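Local coordinates for glucanase (PDB 5GY3), which probably hydrolyses internal beta-1,4-glucosidic linkages of cellulose and related beta-glucans as a family 8 endoglucanase, at residues I92-L97 / L225-P230; P156-F161 / T168-L173. All coordinates share one frame; numbering follows the deposited sequence.

Contact 1. Residues I92-L97 / L225-P230; sequences IAWALL and LSWADP
W227 NE1, on an indole that takes the outer corner of W94 over its face, donates its hydrogen to OD2 of D308 near the C-terminus of the chain. The pair joins two helices of the (α/α)6-barrel fold of family 8 glycosyl hydrolases, helix 86-103 and helix 220-228. Their backbones stay well apart here, the closest CA atoms being those of W94 and A228 at 13.3 Å, and the two long aromatic side chains span the gap from opposite directions. In each, CG stands anti to the backbone N (chi1 -172° in W94, -159° in W227), which extends the indole from its helix so that the benzo ends meet midway. W94 CH2 does most of the touching: it sits 3.5 Å above the W227 plane, displaced toward the rim. The six-membered rings have centroids 4.9 Å apart and planes inclined at 53°, so the rings meet on a slant. No hydrogen bond crosses between the segments, and only 91 Å² is buried, all of it by the two tryptophans. Other elements complete the surroundings: L37 of helix 29-41 packs on W94, and P156 of helix 155-164 touches both indoles. On the W227 side the bond to D308 should restrict rotation of the indole, while W227 O accepts a second link to the chain end from Q309 NE2. The tightest approaches run from W94 CH2 to W227 CZ2 and CE2, each 3.5 Å, with W94 CZ3 trailing at 4.1 Å from W227 CH2.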
# COMPACT_ATOMS: atom_id res chain seq x y z
N ILE A 92 -1.76 -4.35 7.77
CA ILE A 92 -2.38 -5.12 8.85
C ILE A 92 -1.93 -4.58 10.21
O ILE A 92 -2.75 -4.35 11.10
CB ILE A 92 -2.05 -6.62 8.69
CG1 ILE A 92 -2.76 -7.20 7.46
CG2 ILE A 92 -2.42 -7.38 9.97
CD1 ILE A 92 -2.17 -8.55 6.94
N ALA A 93 -0.62 -4.39 10.39
CA ALA A 93 -0.13 -3.90 11.67
C ALA A 93 -0.64 -2.49 11.96
O ALA A 93 -0.90 -2.14 13.11
CB ALA A 93 1.41 -3.92 11.70
N TRP A 94 -0.74 -1.67 10.91
CA TRP A 94 -1.24 -0.31 11.07
C TRP A 94 -2.71 -0.31 11.45
O TRP A 94 -3.13 0.42 12.35
CB TRP A 94 -1.01 0.45 9.75
CG TRP A 94 -1.29 1.91 9.80
CD1 TRP A 94 -1.29 2.73 10.90
CD2 TRP A 94 -1.60 2.73 8.68
NE1 TRP A 94 -1.58 4.02 10.52
CE2 TRP A 94 -1.77 4.05 9.16
CE3 TRP A 94 -1.74 2.49 7.31
CZ2 TRP A 94 -2.09 5.11 8.33
CZ3 TRP A 94 -2.05 3.56 6.47
CH2 TRP A 94 -2.21 4.85 6.99
N ALA A 95 -3.51 -1.15 10.78
CA ALA A 95 -4.92 -1.26 11.13
C ALA A 95 -5.11 -1.69 12.58
O ALA A 95 -6.00 -1.18 13.28
CB ALA A 95 -5.61 -2.24 10.17
N LEU A 96 -4.28 -2.63 13.05
CA LEU A 96 -4.36 -3.09 14.44
C LEU A 96 -4.04 -1.96 15.41
O LEU A 96 -4.71 -1.81 16.44
CB LEU A 96 -3.42 -4.27 14.67
CG LEU A 96 -3.97 -5.58 14.08
CD1 LEU A 96 -2.86 -6.61 13.85
CD2 LEU A 96 -5.07 -6.13 14.99
N LEU A 97 -3.00 -1.17 15.12
CA LEU A 97 -2.70 -0.02 15.96
C LEU A 97 -3.89 0.93 16.02
O LEU A 97 -4.28 1.40 17.10
CB LEU A 97 -1.46 0.68 15.41
CG LEU A 97 -0.58 1.44 16.38
CD1 LEU A 97 -0.21 0.49 17.52
CD2 LEU A 97 0.67 1.90 15.63
N LEU A 225 1.88 9.67 0.31
CA LEU A 225 2.52 10.96 0.57
C LEU A 225 1.51 11.98 1.07
O LEU A 225 1.76 12.70 2.05
CB LEU A 225 3.19 11.49 -0.70
CG LEU A 225 4.48 10.82 -1.16
CD1 LEU A 225 4.88 11.37 -2.53
CD2 LEU A 225 5.60 11.01 -0.14
N SER A 226 0.38 12.11 0.38
CA SER A 226 -0.63 13.06 0.80
C SER A 226 -1.25 12.66 2.13
O SER A 226 -1.62 13.53 2.93
CB SER A 226 -1.70 13.19 -0.28
OG SER A 226 -2.62 14.18 0.11
N TRP A 227 -1.37 11.36 2.39
CA TRP A 227 -1.89 10.89 3.67
C TRP A 227 -1.00 11.34 4.82
O TRP A 227 -1.48 11.82 5.86
CB TRP A 227 -1.99 9.36 3.62
CG TRP A 227 -2.92 8.69 4.57
CD1 TRP A 227 -3.29 9.12 5.82
CD2 TRP A 227 -3.62 7.46 4.34
NE1 TRP A 227 -4.18 8.22 6.38
CE2 TRP A 227 -4.39 7.19 5.49
CE3 TRP A 227 -3.66 6.56 3.27
CZ2 TRP A 227 -5.20 6.06 5.60
CZ3 TRP A 227 -4.46 5.44 3.38
CH2 TRP A 227 -5.22 5.20 4.53
N ALA A 228 0.31 11.22 4.64
CA ALA A 228 1.25 11.61 5.69
C ALA A 228 1.47 13.12 5.74
O ALA A 228 1.55 13.69 6.83
CB ALA A 228 2.58 10.89 5.48
N ASP A 229 1.56 13.79 4.57
CA ASP A 229 1.89 15.21 4.53
C ASP A 229 1.56 15.81 3.17
O ASP A 229 2.38 15.73 2.24
CB ASP A 229 3.37 15.45 4.87
CG ASP A 229 3.77 16.94 4.82
OD1 ASP A 229 2.87 17.81 4.76
OD2 ASP A 229 4.98 17.24 4.87
N PRO A 230 0.39 16.44 3.03
CA PRO A 230 0.02 17.04 1.74
C PRO A 230 0.94 18.15 1.31
O PRO A 230 0.89 18.54 0.13
CB PRO A 230 -1.40 17.56 1.99
CG PRO A 230 -1.89 16.79 3.15
CD PRO A 230 -0.70 16.53 4.01

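Contact 2. Residues P156-F161 / T168-L173; sequences PAWRAF and TAWRTL
W158, F161 and W170 each carry CG anti to the carbonyl carbon and beside the backbone N (chi1 -62° in F161), whereas L173 sets CG anti to its N; together these rotamers gather three aromatic rings and a leucine branch between two helices. Segments 156-161 and 168-173 form an antiparallel helical hairpin, their axes 8.7 Å apart at closest and their directions 158° from each other. F161 lies against one face of W170: its CB stands squarely over the five-membered ring, 3.6 Å from the centroid, in a CH-pi contact, and its ring turns an edge to the six-membered ring in an edge-to-face pair with planes at 61°. F161 CD2 reaches to 3.5 Å from W170 CH2. The W158 side chain runs across that of W170 at about a right angle, CD1 meeting W170 CZ3 at 3.7 Å. The same face of W158 also receives L173, whose CD2 rests 3.5 Å from the centroid of the six-membered ring in a second CH-pi contact. T116 and L120 of helix 106-123 also touch W170, and M133 of strand 130-133 touches W158 and L173. One water bridges W158 O and W170 O by weak bonds of 3.3 Å and 3.2 Å respectively. With no direct hydrogen bond across the segments and only weak water-mediated ones, cohesion probably rests mainly on dispersion and CH-pi attraction, so the fit of the rings would set how the helices pack.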
# COMPACT_ATOMS: atom_id res chain seq x y z
N PRO A 156 2.52 7.00 6.14
CA PRO A 156 1.67 7.28 7.31
C PRO A 156 1.64 6.14 8.32
O PRO A 156 1.50 6.39 9.53
CB PRO A 156 0.29 7.54 6.68
CG PRO A 156 0.32 6.77 5.39
CD PRO A 156 1.73 6.94 4.89
N ALA A 157 1.77 4.90 7.85
CA ALA A 157 1.89 3.77 8.77
C ALA A 157 3.19 3.85 9.56
O ALA A 157 3.20 3.63 10.77
CB ALA A 157 1.80 2.46 8.00
N TRP A 158 4.30 4.14 8.88
CA TRP A 158 5.59 4.21 9.56
C TRP A 158 5.59 5.28 10.64
O TRP A 158 6.17 5.09 11.72
CB TRP A 158 6.71 4.48 8.56
CG TRP A 158 6.90 3.37 7.56
CD1 TRP A 158 6.22 2.18 7.50
CD2 TRP A 158 7.83 3.35 6.48
NE1 TRP A 158 6.69 1.43 6.45
CE2 TRP A 158 7.68 2.13 5.81
CE3 TRP A 158 8.80 4.26 6.02
CZ2 TRP A 158 8.45 1.77 4.70
CZ3 TRP A 158 9.57 3.92 4.91
CH2 TRP A 158 9.39 2.68 4.27
N ARG A 159 4.95 6.42 10.37
CA ARG A 159 4.87 7.47 11.39
C ARG A 159 4.07 6.99 12.59
O ARG A 159 4.47 7.21 13.74
CB ARG A 159 4.27 8.75 10.79
CG ARG A 159 4.13 9.91 11.77
CD ARG A 159 2.81 10.64 11.60
NE ARG A 159 1.75 9.72 11.12
CZ ARG A 159 0.78 9.23 11.88
NH1 ARG A 159 0.74 9.58 13.15
NH2 ARG A 159 -0.12 8.42 11.36
N ALA A 160 2.96 6.29 12.34
CA ALA A 160 2.17 5.73 13.44
C ALA A 160 2.97 4.72 14.24
O ALA A 160 2.92 4.71 15.47
CB ALA A 160 0.90 5.07 12.89
N PHE A 161 3.72 3.84 13.55
CA PHE A 161 4.56 2.88 14.26
C PHE A 161 5.53 3.60 15.20
O PHE A 161 5.69 3.23 16.37
CB PHE A 161 5.36 2.03 13.28
CG PHE A 161 4.52 1.17 12.35
CD1 PHE A 161 3.20 0.88 12.63
CD2 PHE A 161 5.10 0.65 11.19
CE1 PHE A 161 2.44 0.08 11.77
CE2 PHE A 161 4.36 -0.15 10.33
CZ PHE A 161 3.02 -0.43 10.62
N THR A 168 13.16 5.38 17.02
CA THR A 168 14.33 5.76 16.23
C THR A 168 14.43 4.96 14.94
O THR A 168 14.70 5.52 13.86
CB THR A 168 15.60 5.59 17.06
OG1 THR A 168 15.43 6.29 18.31
CG2 THR A 168 16.80 6.16 16.31
N ALA A 169 14.21 3.64 15.01
CA ALA A 169 14.35 2.82 13.80
C ALA A 169 13.29 3.17 12.76
O ALA A 169 13.57 3.21 11.55
CB ALA A 169 14.28 1.33 14.16
N TRP A 170 12.04 3.39 13.20
CA TRP A 170 10.99 3.72 12.24
C TRP A 170 11.19 5.12 11.67
O TRP A 170 10.92 5.36 10.48
CB TRP A 170 9.61 3.59 12.88
CG TRP A 170 9.16 2.16 13.00
CD1 TRP A 170 9.01 1.43 14.16
CD2 TRP A 170 8.85 1.27 11.92
NE1 TRP A 170 8.61 0.14 13.85
CE2 TRP A 170 8.50 0.02 12.49
CE3 TRP A 170 8.82 1.41 10.53
CZ2 TRP A 170 8.14 -1.08 11.71
CZ3 TRP A 170 8.45 0.31 9.75
CH2 TRP A 170 8.13 -0.92 10.35
N ARG A 171 11.66 6.05 12.50
CA ARG A 171 11.93 7.39 12.01
C ARG A 171 13.07 7.38 10.99
O ARG A 171 13.00 8.07 9.96
CB ARG A 171 12.26 8.32 13.17
CG ARG A 171 11.04 8.81 13.91
CD ARG A 171 11.35 10.11 14.63
NE ARG A 171 10.21 10.58 15.41
CZ ARG A 171 10.28 11.58 16.28
NH1 ARG A 171 11.43 12.22 16.49
NH2 ARG A 171 9.20 11.94 16.95
N THR A 172 14.11 6.59 11.25
CA THR A 172 15.20 6.47 10.28
C THR A 172 14.70 5.86 8.97
O THR A 172 15.08 6.31 7.88
CB THR A 172 16.33 5.64 10.87
OG1 THR A 172 16.98 6.40 11.90
CG2 THR A 172 17.35 5.25 9.79
N LEU A 173 13.86 4.83 9.06
CA LEU A 173 13.32 4.22 7.85
C LEU A 173 12.51 5.23 7.06
O LEU A 173 12.62 5.32 5.83
CB LEU A 173 12.46 2.99 8.20
CG LEU A 173 12.12 2.08 7.01
CD1 LEU A 173 13.36 1.28 6.55
CD2 LEU A 173 10.94 1.16 7.31
O HOH W 1 8.46 7.31 10.97

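In the fold
W94 joins the two contacts, whose centres are 10 Å apart. While its CH2 meets W227 in contact 1, its indole also packs along helix 155-164: W94 CD2 lies 3.5 Å from A157 CB, and W94 NE1 3.6 Å from A160 CB. P156 touches W227 as well, so segment 156-161 packs against both sides of contact 1 and, through W158 and F161, against the helix that follows it. The side chain of D87, the predicted nucleophile, sits near the start of the helix bearing W94, about 9 Å from the W94 side chain and about 8 Å from that of W158. Both aromatic groups therefore come within about 10 Å of the predicted nucleophile's side chain.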